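Local atomic coordinates of activated BY transcription factor SSRB (Salmonella enterica, PDB entry 2WNW), a protein that is of unknown function but belongs to glycosyl hydrolase family 30, pairing a TIM-barrel domain with a beta-sandwich domain. Residues 57-62 with 332-337; 235-240 with 260-265; 287-292 with 324-329. All blocks are in the same frame, centred on the assembly; numbering follows the deposited sequence.

Contact 1 (57-62 with 332-337)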
ATOM      1  N   GLY A  57     -10.705 -31.817  15.070  1.00 18.81           N
ATOM      2  CA  GLY A  57     -11.848 -32.683  15.307  1.00 18.37           C
ATOM      3  C   GLY A  57     -11.659 -33.601  16.500  1.00 19.78           C
ATOM      4  O   GLY A  57     -12.565 -33.766  17.316  1.00 20.48           O
ATOM      5  N   VAL A  58     -10.483 -34.210  16.597  1.00 19.73           N
ATOM      6  CA  VAL A  58     -10.177 -35.110  17.705  1.00 21.79           C
ATOM      7  C   VAL A  58     -10.188 -34.341  19.025  1.00 21.80           C
ATOM      8  O   VAL A  58     -10.664 -34.844  20.045  1.00 22.08           O
ATOM      9  CB  VAL A  58      -8.801 -35.792  17.491  1.00 23.76           C
ATOM     10  CG1 VAL A  58      -8.322 -36.444  18.780  1.00 27.29           C
ATOM     11  CG2 VAL A  58      -8.923 -36.844  16.388  1.00 24.24           C
ATOM     12  N   VAL A  59      -9.674 -33.116  19.003  1.00 20.90           N
ATOM     13  CA  VAL A  59      -9.658 -32.289  20.205  1.00 20.82           C
ATOM     14  C   VAL A  59     -11.093 -31.922  20.568  1.00 20.98           C
ATOM     15  O   VAL A  59     -11.478 -31.960  21.739  1.00 21.72           O
ATOM     16  CB  VAL A  59      -8.831 -31.005  19.980  1.00 22.01           C
ATOM     17  CG1 VAL A  59      -8.946 -30.078  21.188  1.00 18.46           C
ATOM     18  CG2 VAL A  59      -7.376 -31.378  19.736  1.00 19.44           C
ATOM     19  N   PHE A  60     -11.884 -31.577  19.558  1.00 19.99           N
ATOM     20  CA  PHE A  60     -13.283 -31.220  19.771  1.00 21.06           C
ATOM     21  C   PHE A  60     -14.044 -32.397  20.387  1.00 21.61           C
ATOM     22  O   PHE A  60     -14.814 -32.226  21.333  1.00 22.31           O
ATOM     23  CB  PHE A  60     -13.947 -30.849  18.445  1.00 21.62           C
ATOM     24  CG  PHE A  60     -15.440 -30.673  18.544  1.00 21.15           C
ATOM     25  CD1 PHE A  60     -15.982 -29.555  19.165  1.00 22.01           C
ATOM     26  CD2 PHE A  60     -16.302 -31.634  18.024  1.00 21.84           C
ATOM     27  CE1 PHE A  60     -17.362 -29.390  19.267  1.00 23.02           C
ATOM     28  CE2 PHE A  60     -17.689 -31.481  18.120  1.00 22.72           C
ATOM     29  CZ  PHE A  60     -18.218 -30.357  18.741  1.00 23.21           C
ATOM     30  N   ASN A  61     -13.834 -33.587  19.835  1.00 21.73           N
ATOM     31  CA  ASN A  61     -14.509 -34.781  20.331  1.00 22.50           C
ATOM     32  C   ASN A  61     -14.160 -35.077  21.793  1.00 23.30           C
ATOM     33  O   ASN A  61     -14.945 -35.701  22.503  1.00 23.87           O
ATOM     34  CB  ASN A  61     -14.151 -36.000  19.472  1.00 21.67           C
ATOM     35  CG  ASN A  61     -14.750 -35.942  18.073  1.00 22.31           C
ATOM     36  OD1 ASN A  61     -15.653 -35.151  17.795  1.00 23.32           O
ATOM     37  ND2 ASN A  61     -14.260 -36.804  17.189  1.00 22.14           N
ATOM     38  N   SER A  62     -12.992 -34.624  22.243  1.00 22.03           N
ATOM     39  CA  SER A  62     -12.561 -34.874  23.617  1.00 23.11           C
ATOM     40  C   SER A  62     -13.145 -33.893  24.628  1.00 23.66           C
ATOM     41  O   SER A  62     -12.938 -34.048  25.832  1.00 25.44           O
ATOM     42  CB  SER A  62     -11.032 -34.836  23.706  1.00 22.94           C
ATOM     43  OG  SER A  62     -10.552 -33.503  23.651  1.00 24.01           O
ATOM     44  N   ASN A 332      -5.950 -24.196  11.657  1.00 16.13           N
ATOM     45  CA  ASN A 332      -6.692 -24.891  12.721  1.00 15.56           C
ATOM     46  C   ASN A 332      -7.527 -23.983  13.625  1.00 17.56           C
ATOM     47  O   ASN A 332      -7.010 -23.051  14.233  1.00 16.79           O
ATOM     48  CB  ASN A 332      -5.740 -25.687  13.618  1.00 16.13           C
ATOM     49  CG  ASN A 332      -4.908 -26.682  12.852  1.00 16.66           C
ATOM     50  OD1 ASN A 332      -5.385 -27.758  12.474  1.00 17.07           O
ATOM     51  ND2 ASN A 332      -3.650 -26.327  12.611  1.00 15.75           N
ATOM     52  N   LEU A 333      -8.820 -24.279  13.722  1.00 17.48           N
ATOM     53  CA  LEU A 333      -9.731 -23.519  14.574  1.00 19.06           C
ATOM     54  C   LEU A 333      -9.414 -23.800  16.030  1.00 18.72           C
ATOM     55  O   LEU A 333      -9.551 -22.931  16.899  1.00 18.00           O
ATOM     56  CB  LEU A 333     -11.174 -23.978  14.369  1.00 23.57           C
ATOM     57  CG  LEU A 333     -11.986 -23.670  13.122  1.00 26.35           C
ATOM     58  CD1 LEU A 333     -13.163 -24.634  13.054  1.00 27.07           C
ATOM     59  CD2 LEU A 333     -12.461 -22.237  13.170  1.00 25.91           C
ATOM     60  N   LEU A 334      -9.002 -25.036  16.277  1.00 17.86           N
ATOM     61  CA  LEU A 334      -8.753 -25.517  17.625  1.00 18.84           C
ATOM     62  C   LEU A 334      -7.647 -26.561  17.676  1.00 17.56           C
ATOM     63  O   LEU A 334      -7.490 -27.347  16.748  1.00 18.92           O
ATOM     64  CB  LEU A 334     -10.057 -26.137  18.140  1.00 18.21           C
ATOM     65  CG  LEU A 334     -10.044 -27.076  19.344  1.00 18.59           C
ATOM     66  CD1 LEU A 334      -9.928 -26.252  20.611  1.00 17.15           C
ATOM     67  CD2 LEU A 334     -11.330 -27.909  19.360  1.00 17.98           C
ATOM     68  N   LEU A 335      -6.897 -26.572  18.775  1.00 18.15           N
ATOM     69  CA  LEU A 335      -5.824 -27.542  18.974  1.00 16.77           C
ATOM     70  C   LEU A 335      -5.687 -27.804  20.472  1.00 17.52           C
ATOM     71  O   LEU A 335      -6.286 -27.094  21.281  1.00 18.87           O
ATOM     72  CB  LEU A 335      -4.503 -27.008  18.411  1.00 15.65           C
ATOM     73  CG  LEU A 335      -4.412 -26.871  16.885  1.00 14.63           C
ATOM     74  CD1 LEU A 335      -3.068 -26.265  16.509  1.00 14.70           C
ATOM     75  CD2 LEU A 335      -4.573 -28.238  16.229  1.00 14.40           C
ATOM     76  N   ASN A 336      -4.920 -28.820  20.854  1.00 19.72           N
ATOM     77  CA  ASN A 336      -4.759 -29.091  22.279  1.00 20.77           C
ATOM     78  C   ASN A 336      -3.767 -28.107  22.896  1.00 22.22           C
ATOM     79  O   ASN A 336      -3.199 -27.264  22.195  1.00 20.77           O
ATOM     80  CB  ASN A 336      -4.356 -30.558  22.528  1.00 20.29           C
ATOM     81  CG  ASN A 336      -3.007 -30.927  21.938  1.00 20.85           C
ATOM     82  OD1 ASN A 336      -2.767 -32.093  21.611  1.00 22.45           O
ATOM     83  ND2 ASN A 336      -2.117 -29.958  21.824  1.00 17.40           N
ATOM     84  N   SER A 337      -3.576 -28.201  24.208  1.00 23.19           N
ATOM     85  CA  SER A 337      -2.687 -27.294  24.924  1.00 24.16           C
ATOM     86  C   SER A 337      -1.294 -27.130  24.336  1.00 23.20           C
ATOM     87  O   SER A 337      -0.724 -26.043  24.402  1.00 24.07           O
ATOM     88  CB  SER A 337      -2.560 -27.732  26.386  1.00 24.35           C
ATOM     89  OG  SER A 337      -3.830 -27.778  27.003  1.00 28.86           O
TER
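Helix 54-61 meets the short, weakly bonded strand 334-336 in a small apolar contact of the family 30 TIM-barrel domain, their local axes 7.4 Å apart at the closest approach and crossing at 73°. Val59 is the first residue of the helical segment to carry weight, and its side chain faces the strand. With CG1 anti to the backbone N (chi1 174°), the two methyls are split between different targets. Val59 CG1 reaches the branch point of Leu334, 3.7 Å from its CG, and the two side chains cross obliquely. Val59 CG2 instead lies over the strand backbone, 3.7 Å from the N of Asn336. One valine thus spans most of the strand, from a leucine branch to a peptide group.

Phe60 follows with a smaller share. Its CB stands 4.0 Å from Leu334 CD2, the same methyl that comes within 3.7 Å of the Phe60 backbone N, so Leu334 is wedged against both the side chain of Val59 and the start of the next residue. The phenyl ring itself leads away from the strand. At the end of the segment, Ser62 OG bonds back to Val59 O at 2.6 Å, in the carbonyl plane and on a lone pair.

Around this contact, Phe60 packs on Leu72 of helix 65-76 and Leu126 of helix 124-133, while Tyr354 of strand 352-355, in the same small three-stranded sheet as strand 332-336, touches both Val59 and Leu334.

Contact 2 (235-240 with 260-265)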
ATOM      1  N   ILE A 235     -13.090 -22.949  -7.959  1.00 16.52           N
ATOM      2  CA  ILE A 235     -11.806 -23.638  -7.920  1.00 16.29           C
ATOM      3  C   ILE A 235     -10.686 -22.608  -7.820  1.00 15.29           C
ATOM      4  O   ILE A 235     -10.629 -21.655  -8.605  1.00 16.10           O
ATOM      5  CB  ILE A 235     -11.571 -24.508  -9.172  1.00 16.47           C
ATOM      6  CG1 ILE A 235     -12.608 -25.638  -9.229  1.00 18.34           C
ATOM      7  CG2 ILE A 235     -10.164 -25.102  -9.132  1.00 16.80           C
ATOM      8  CD1 ILE A 235     -12.461 -26.551 -10.447  1.00 17.68           C
ATOM      9  N   TYR A 236      -9.811 -22.800  -6.838  1.00 14.94           N
ATOM     10  CA  TYR A 236      -8.677 -21.907  -6.614  1.00 15.08           C
ATOM     11  C   TYR A 236      -7.372 -22.641  -6.892  1.00 15.92           C
ATOM     12  O   TYR A 236      -7.284 -23.857  -6.706  1.00 16.63           O
ATOM     13  CB  TYR A 236      -8.663 -21.415  -5.160  1.00 15.29           C
ATOM     14  CG  TYR A 236      -9.791 -20.475  -4.806  1.00 16.33           C
ATOM     15  CD1 TYR A 236      -9.609 -19.091  -4.848  1.00 16.93           C
ATOM     16  CD2 TYR A 236     -11.046 -20.968  -4.461  1.00 16.97           C
ATOM     17  CE1 TYR A 236     -10.659 -18.219  -4.558  1.00 17.61           C
ATOM     18  CE2 TYR A 236     -12.103 -20.109  -4.170  1.00 17.22           C
ATOM     19  CZ  TYR A 236     -11.902 -18.740  -4.221  1.00 18.33           C
ATOM     20  OH  TYR A 236     -12.955 -17.895  -3.947  1.00 18.37           O
ATOM     21  N   ILE A 237      -6.366 -21.898  -7.348  1.00 15.15           N
ATOM     22  CA  ILE A 237      -5.051 -22.467  -7.609  1.00 15.41           C
ATOM     23  C   ILE A 237      -4.020 -21.735  -6.743  1.00 16.57           C
ATOM     24  O   ILE A 237      -4.368 -20.801  -6.016  1.00 16.60           O
ATOM     25  CB  ILE A 237      -4.659 -22.366  -9.106  1.00 16.19           C
ATOM     26  CG1 ILE A 237      -4.719 -20.914  -9.580  1.00 14.80           C
ATOM     27  CG2 ILE A 237      -5.590 -23.246  -9.946  1.00 17.53           C
ATOM     28  CD1 ILE A 237      -4.208 -20.724 -11.000  1.00 15.15           C
ATOM     29  N   TRP A 238      -2.764 -22.170  -6.841  1.00 15.71           N
ATOM     30  CA  TRP A 238      -1.626 -21.649  -6.076  1.00 16.44           C
ATOM     31  C   TRP A 238      -1.704 -22.187  -4.650  1.00 16.19           C
ATOM     32  O   TRP A 238      -1.011 -23.142  -4.317  1.00 17.46           O
ATOM     33  CB  TRP A 238      -1.577 -20.110  -6.059  1.00 15.71           C
ATOM     34  CG  TRP A 238      -0.340 -19.551  -5.360  1.00 16.04           C
ATOM     35  CD1 TRP A 238      -0.314 -18.594  -4.383  1.00 16.81           C
ATOM     36  CD2 TRP A 238       1.035 -19.917  -5.592  1.00 17.04           C
ATOM     37  NE1 TRP A 238       0.982 -18.345  -3.993  1.00 16.59           N
ATOM     38  CE2 TRP A 238       1.827 -19.139  -4.718  1.00 16.72           C
ATOM     39  CE3 TRP A 238       1.671 -20.824  -6.453  1.00 18.07           C
ATOM     40  CZ2 TRP A 238       3.224 -19.241  -4.680  1.00 16.62           C
ATOM     41  CZ3 TRP A 238       3.057 -20.927  -6.417  1.00 17.13           C
ATOM     42  CH2 TRP A 238       3.820 -20.135  -5.533  1.00 18.55           C
ATOM     43  N   ASP A 239      -2.548 -21.582  -3.817  1.00 16.21           N
ATOM     44  CA  ASP A 239      -2.724 -22.032  -2.433  1.00 15.55           C
ATOM     45  C   ASP A 239      -1.356 -22.135  -1.755  1.00 16.32           C
ATOM     46  O   ASP A 239      -1.034 -23.138  -1.112  1.00 15.86           O
ATOM     47  CB  ASP A 239      -3.427 -23.399  -2.422  1.00 16.12           C
ATOM     48  CG  ASP A 239      -4.227 -23.652  -1.149  1.00 17.32           C
ATOM     49  OD1 ASP A 239      -4.224 -22.794  -0.245  1.00 16.25           O
ATOM     50  OD2 ASP A 239      -4.868 -24.720  -1.057  1.00 17.36           O
ATOM     51  N   HIS A 240      -0.552 -21.088  -1.909  1.00 15.68           N
ATOM     52  CA  HIS A 240       0.785 -21.054  -1.337  1.00 15.60           C
ATOM     53  C   HIS A 240       1.100 -19.615  -0.915  1.00 16.50           C
ATOM     54  O   HIS A 240       0.223 -18.747  -0.950  1.00 14.85           O
ATOM     55  CB  HIS A 240       1.788 -21.581  -2.370  1.00 14.72           C
ATOM     56  CG  HIS A 240       3.130 -21.933  -1.802  1.00 14.62           C
ATOM     57  ND1 HIS A 240       3.285 -22.586  -0.596  1.00 16.09           N
ATOM     58  CD2 HIS A 240       4.380 -21.765  -2.297  1.00 15.40           C
ATOM     59  CE1 HIS A 240       4.567 -22.805  -0.374  1.00 15.19           C
ATOM     60  NE2 HIS A 240       5.254 -22.317  -1.393  1.00 16.04           N
ATOM     61  N   LYS A 260     -11.149 -19.169 -17.963  1.00 25.62           N
ATOM     62  CA  LYS A 260     -12.571 -19.485 -17.890  1.00 26.24           C
ATOM     63  C   LYS A 260     -12.945 -20.510 -16.824  1.00 25.33           C
ATOM     64  O   LYS A 260     -14.027 -20.433 -16.242  1.00 24.89           O
ATOM     65  CB  LYS A 260     -13.075 -19.984 -19.249  1.00 28.61           C
ATOM     66  CG  LYS A 260     -13.084 -18.923 -20.336  1.00 34.05           C
ATOM     67  CD  LYS A 260     -13.660 -19.470 -21.635  1.00 37.59           C
ATOM     68  CE  LYS A 260     -13.758 -18.379 -22.693  1.00 39.69           C
ATOM     69  NZ  LYS A 260     -14.342 -18.888 -23.969  1.00 42.36           N
ATOM     70  N   GLY A 261     -12.055 -21.459 -16.552  1.00 22.09           N
ATOM     71  CA  GLY A 261     -12.382 -22.493 -15.585  1.00 21.72           C
ATOM     72  C   GLY A 261     -11.917 -22.327 -14.150  1.00 20.43           C
ATOM     73  O   GLY A 261     -12.330 -23.093 -13.281  1.00 21.65           O
ATOM     74  N   ILE A 262     -11.077 -21.332 -13.889  1.00 19.58           N
ATOM     75  CA  ILE A 262     -10.557 -21.111 -12.542  1.00 18.21           C
ATOM     76  C   ILE A 262     -11.058 -19.783 -11.971  1.00 18.47           C
ATOM     77  O   ILE A 262     -10.954 -18.745 -12.624  1.00 18.99           O
ATOM     78  CB  ILE A 262      -9.019 -21.151 -12.578  1.00 17.29           C
ATOM     79  CG1 ILE A 262      -8.571 -22.547 -13.026  1.00 18.96           C
ATOM     80  CG2 ILE A 262      -8.442 -20.791 -11.218  1.00 19.03           C
ATOM     81  CD1 ILE A 262      -7.087 -22.677 -13.263  1.00 19.82           C
ATOM     82  N   ASN A 263     -11.590 -19.830 -10.750  1.00 18.14           N
ATOM     83  CA  ASN A 263     -12.160 -18.652 -10.087  1.00 18.20           C
ATOM     84  C   ASN A 263     -11.166 -17.683  -9.452  1.00 18.46           C
ATOM     85  O   ASN A 263     -11.485 -16.512  -9.243  1.00 17.18           O
ATOM     86  CB  ASN A 263     -13.163 -19.089  -9.014  1.00 19.79           C
ATOM     87  CG  ASN A 263     -14.258 -19.988  -9.561  1.00 19.97           C
ATOM     88  OD1 ASN A 263     -14.028 -21.158  -9.867  1.00 17.66           O
ATOM     89  ND2 ASN A 263     -15.460 -19.439  -9.686  1.00 20.76           N
ATOM     90  N   GLY A 264      -9.972 -18.159  -9.129  1.00 17.06           N
ATOM     91  CA  GLY A 264      -9.003 -17.267  -8.524  1.00 17.50           C
ATOM     92  C   GLY A 264      -7.831 -17.986  -7.901  1.00 17.84           C
ATOM     93  O   GLY A 264      -7.570 -19.149  -8.206  1.00 15.00           O
ATOM     94  N   LEU A 265      -7.111 -17.287  -7.030  1.00 17.87           N
ATOM     95  CA  LEU A 265      -5.962 -17.890  -6.375  1.00 17.08           C
ATOM     96  C   LEU A 265      -6.094 -17.782  -4.873  1.00 16.44           C
ATOM     97  O   LEU A 265      -6.621 -16.798  -4.355  1.00 16.54           O
ATOM     98  CB  LEU A 265      -4.659 -17.209  -6.802  1.00 17.22           C
ATOM     99  CG  LEU A 265      -4.258 -17.236  -8.281  1.00 19.75           C
ATOM    100  CD1 LEU A 265      -4.948 -16.098  -9.020  1.00 21.06           C
ATOM    101  CD2 LEU A 265      -2.748 -17.084  -8.385  1.00 20.78           C
TER
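Strands 234-239 and 264-268 are parallel neighbours in the closed eight-stranded sheet of the TIM barrel, and the contact covers the point where the chain, having left helix 256-261, enters the second of them. Backbone bonding sets the register: Ile237 N donates to Gly264 O at 3.1 Å, and Asn263 N to Ile235 O at 3.0 Å, both in the plane of the accepting carbonyl. A side chain completes the ladder. Asn263 OD1 takes the N-H of Ile235 at 2.8 Å and 164°, though the donor stands above the amide plane, so Asn263 grips the peptide groups of one residue from both its own backbone and its side chain.

Apolar packing lies on the face of Ile237 and Leu265. Ile237 CG2 meets Ile262 CD1 at 3.7 Å, the two side chains crossing at about a right angle, while Ile237 CG1 lies 3.9 Å from Leu265 CG. Helices 210-227 and 245-252 cover this side.

The aromatic contact is on the other face, where Tyr236 passes close to the glycine backbone, its CD1 3.7 Å from Gly264 C; its hydroxyl bonds to Glu234. Leu265 C lies at the edge of the Tyr236 ring, near its plane, 3.8 Å from Tyr236 CD1.

Contact 3 (287-292 with 324-329)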
ATOM      1  N   ASP A 287     -11.962  -9.614 -12.036  1.00 25.13           N
ATOM      2  CA  ASP A 287     -13.067 -10.559 -11.911  1.00 26.71           C
ATOM      3  C   ASP A 287     -12.708 -11.866 -11.211  1.00 26.25           C
ATOM      4  O   ASP A 287     -13.569 -12.730 -11.036  1.00 27.54           O
ATOM      5  CB  ASP A 287     -13.672 -10.861 -13.287  1.00 29.83           C
ATOM      6  CG  ASP A 287     -14.163  -9.609 -13.998  1.00 34.15           C
ATOM      7  OD1 ASP A 287     -14.781  -8.747 -13.337  1.00 35.67           O
ATOM      8  OD2 ASP A 287     -13.936  -9.491 -15.222  1.00 37.03           O
ATOM      9  N   LYS A 288     -11.448 -12.017 -10.813  1.00 23.87           N
ATOM     10  CA  LYS A 288     -11.019 -13.229 -10.117  1.00 21.84           C
ATOM     11  C   LYS A 288     -10.924 -12.952  -8.623  1.00 22.30           C
ATOM     12  O   LYS A 288     -10.840 -11.798  -8.208  1.00 22.53           O
ATOM     13  CB  LYS A 288      -9.667 -13.706 -10.648  1.00 21.18           C
ATOM     14  CG  LYS A 288      -9.712 -14.148 -12.104  1.00 23.52           C
ATOM     15  CD  LYS A 288     -10.761 -15.231 -12.313  1.00 24.42           C
ATOM     16  CE  LYS A 288     -10.839 -15.663 -13.768  1.00 25.05           C
ATOM     17  NZ  LYS A 288     -11.961 -16.620 -13.982  1.00 26.76           N
ATOM     18  N   LYS A 289     -10.948 -14.008  -7.816  1.00 19.40           N
ATOM     19  CA  LYS A 289     -10.874 -13.843  -6.370  1.00 18.92           C
ATOM     20  C   LYS A 289      -9.487 -14.157  -5.832  1.00 18.60           C
ATOM     21  O   LYS A 289      -8.837 -15.098  -6.282  1.00 18.89           O
ATOM     22  CB  LYS A 289     -11.917 -14.733  -5.688  1.00 19.17           C
ATOM     23  CG  LYS A 289     -13.349 -14.345  -6.031  1.00 21.41           C
ATOM     24  CD  LYS A 289     -14.366 -15.142  -5.234  1.00 19.74           C
ATOM     25  CE  LYS A 289     -15.784 -14.676  -5.535  1.00 20.05           C
ATOM     26  NZ  LYS A 289     -16.793 -15.412  -4.710  1.00 19.21           N
ATOM     27  N   LEU A 290      -9.040 -13.347  -4.875  1.00 16.88           N
ATOM     28  CA  LEU A 290      -7.733 -13.518  -4.247  1.00 16.78           C
ATOM     29  C   LEU A 290      -8.011 -13.813  -2.778  1.00 15.38           C
ATOM     30  O   LEU A 290      -8.112 -12.913  -1.950  1.00 14.39           O
ATOM     31  CB  LEU A 290      -6.907 -12.242  -4.402  1.00 18.32           C
ATOM     32  CG  LEU A 290      -6.724 -11.798  -5.860  1.00 20.42           C
ATOM     33  CD1 LEU A 290      -5.982 -10.466  -5.905  1.00 20.45           C
ATOM     34  CD2 LEU A 290      -5.959 -12.864  -6.638  1.00 22.05           C
ATOM     35  N   LEU A 291      -8.130 -15.097  -2.478  1.00 15.82           N
ATOM     36  CA  LEU A 291      -8.469 -15.571  -1.144  1.00 15.46           C
ATOM     37  C   LEU A 291      -7.311 -15.937  -0.220  1.00 14.44           C
ATOM     38  O   LEU A 291      -6.405 -16.673  -0.613  1.00 15.17           O
ATOM     39  CB  LEU A 291      -9.387 -16.788  -1.295  1.00 14.80           C
ATOM     40  CG  LEU A 291      -9.788 -17.613  -0.074  1.00 14.87           C
ATOM     41  CD1 LEU A 291     -10.726 -16.805   0.808  1.00 13.78           C
ATOM     42  CD2 LEU A 291     -10.461 -18.899  -0.540  1.00 14.02           C
ATOM     43  N   PHE A 292      -7.345 -15.423   1.008  1.00 14.79           N
ATOM     44  CA  PHE A 292      -6.323 -15.787   1.987  1.00 14.18           C
ATOM     45  C   PHE A 292      -6.869 -17.095   2.550  1.00 14.63           C
ATOM     46  O   PHE A 292      -7.895 -17.101   3.236  1.00 15.63           O
ATOM     47  CB  PHE A 292      -6.211 -14.758   3.113  1.00 14.41           C
ATOM     48  CG  PHE A 292      -5.298 -15.196   4.220  1.00 14.25           C
ATOM     49  CD1 PHE A 292      -3.918 -15.184   4.044  1.00 13.80           C
ATOM     50  CD2 PHE A 292      -5.817 -15.697   5.410  1.00 14.79           C
ATOM     51  CE1 PHE A 292      -3.064 -15.673   5.043  1.00 15.06           C
ATOM     52  CE2 PHE A 292      -4.971 -16.187   6.412  1.00 16.25           C
ATOM     53  CZ  PHE A 292      -3.589 -16.173   6.219  1.00 14.46           C
ATOM     54  N   GLY A 324      -6.837  -5.976  -1.851  1.00 15.26           N
ATOM     55  CA  GLY A 324      -7.703  -6.683  -2.785  1.00 16.46           C
ATOM     56  C   GLY A 324      -8.166  -8.086  -2.418  1.00 15.89           C
ATOM     57  O   GLY A 324      -8.797  -8.755  -3.238  1.00 15.93           O
ATOM     58  N   CYS A 325      -7.868  -8.520  -1.195  1.00 16.18           N
ATOM     59  CA  CYS A 325      -8.233  -9.854  -0.707  1.00 16.01           C
ATOM     60  C   CYS A 325      -9.745 -10.081  -0.662  1.00 16.26           C
ATOM     61  O   CYS A 325     -10.498  -9.201  -0.251  1.00 16.09           O
ATOM     62  CB  CYS A 325      -7.639 -10.066   0.691  1.00 15.63           C
ATOM     63  SG  CYS A 325      -7.968 -11.681   1.417  1.00 18.40           S
ATOM     64  N   SER A 326     -10.179 -11.273  -1.062  1.00 16.04           N
ATOM     65  CA  SER A 326     -11.606 -11.603  -1.094  1.00 17.50           C
ATOM     66  C   SER A 326     -12.135 -12.380   0.113  1.00 17.24           C
ATOM     67  O   SER A 326     -13.335 -12.633   0.208  1.00 18.45           O
ATOM     68  CB  SER A 326     -11.929 -12.399  -2.365  1.00 18.17           C
ATOM     69  OG  SER A 326     -11.271 -13.659  -2.360  1.00 19.55           O
ATOM     70  N   GLY A 327     -11.254 -12.773   1.026  1.00 16.23           N
ATOM     71  CA  GLY A 327     -11.714 -13.527   2.180  1.00 16.16           C
ATOM     72  C   GLY A 327     -10.585 -13.990   3.073  1.00 16.17           C
ATOM     73  O   GLY A 327      -9.428 -14.013   2.653  1.00 15.03           O
ATOM     74  N   PHE A 328     -10.930 -14.373   4.301  1.00 14.93           N
ATOM     75  CA  PHE A 328      -9.951 -14.815   5.285  1.00 14.65           C
ATOM     76  C   PHE A 328     -10.292 -16.163   5.909  1.00 15.81           C
ATOM     77  O   PHE A 328     -11.389 -16.356   6.440  1.00 16.47           O
ATOM     78  CB  PHE A 328      -9.840 -13.764   6.400  1.00 15.09           C
ATOM     79  CG  PHE A 328      -9.077 -14.229   7.621  1.00 16.11           C
ATOM     80  CD1 PHE A 328      -7.693 -14.091   7.692  1.00 16.24           C
ATOM     81  CD2 PHE A 328      -9.747 -14.800   8.702  1.00 16.30           C
ATOM     82  CE1 PHE A 328      -6.985 -14.510   8.820  1.00 16.44           C
ATOM     83  CE2 PHE A 328      -9.050 -15.227   9.840  1.00 17.24           C
ATOM     84  CZ  PHE A 328      -7.663 -15.079   9.897  1.00 17.37           C
ATOM     85  N   ILE A 329      -9.346 -17.093   5.838  1.00 14.67           N
ATOM     86  CA  ILE A 329      -9.523 -18.397   6.452  1.00 14.02           C
ATOM     87  C   ILE A 329      -8.272 -18.731   7.256  1.00 15.17           C
ATOM     88  O   ILE A 329      -7.180 -18.900   6.703  1.00 14.01           O
ATOM     89  CB  ILE A 329      -9.752 -19.522   5.429  1.00 14.31           C
ATOM     90  CG1 ILE A 329     -10.897 -19.151   4.479  1.00 15.37           C
ATOM     91  CG2 ILE A 329     -10.122 -20.808   6.174  1.00 16.61           C
ATOM     92  CD1 ILE A 329     -11.188 -20.214   3.429  1.00 17.84           C
TER
HETATM   93  O   HOH W   1     -10.241 -10.616  -4.624  1.00 21.65           O
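A beta-alpha-beta crossover of the TIM barrel, from strand 289-294 through helix 305-322 to strand 327-330, brings its two parallel strands side by side here. The tight part is at the C-terminal end of the paired segments. Phe292 N donates to Gly327 O at 3.0 Å, and Phe292 O in turn accepts from Ile329 N, so one residue is held through both of its backbone polar atoms. Phe292 and Phe328 each set CG anti to the backbone N and point the same way. Their rings lie nearly parallel, planes at 9°, but are slid so far apart that they barely overlap, meeting at Phe292 CD2 and Phe328 CD1. On the face opposite these two rings, Leu291 CD1 lies against the backbone of Gly327, 3.6 Å from Gly327 O.

Toward the start of the strands the short bond from Ser326 N to Leu290 O, 2.8 Å, is the last direct one. Beyond it the join loosens and a water bridges the two segments, accepting from Leu290 N and donating to Gly324 O, at the Schellman turn that ends the helix. Lys289, partly exposed, forms salt bridges through NZ with Glu234 and Asp46, while Lys289 CB lies 3.6 Å from Ser326 OG. Cys325, its SG anti to the backbone N, reaches forward two residues: Cys325 SG accepts the N-H of Gly327 N at 3.5 Å and 161°.

All three contacts lie within the family 30 TIM-barrel range, and the chain visits them in this order: contact 1 opens first, contacts 2 and 3 follow in series, and contact 1 closes last. Contacts 2 and 3, with centres 10 Å apart, share the barrel sheet, where strands 264-268 and 289-294 are neighbours; Leu265 N to Lys289 O and Lys288 NZ to Ile262 O are probable hydrogen bonds between them. Contact 1 stands apart, its centre 29 Å from that of contact 2 and 27 Å from that of contact 3, yet strand 332-336 directly follows strand 327-330. The closing barrel strand thus leads straight into the outlying three-stranded sheet packed against helix 54-61.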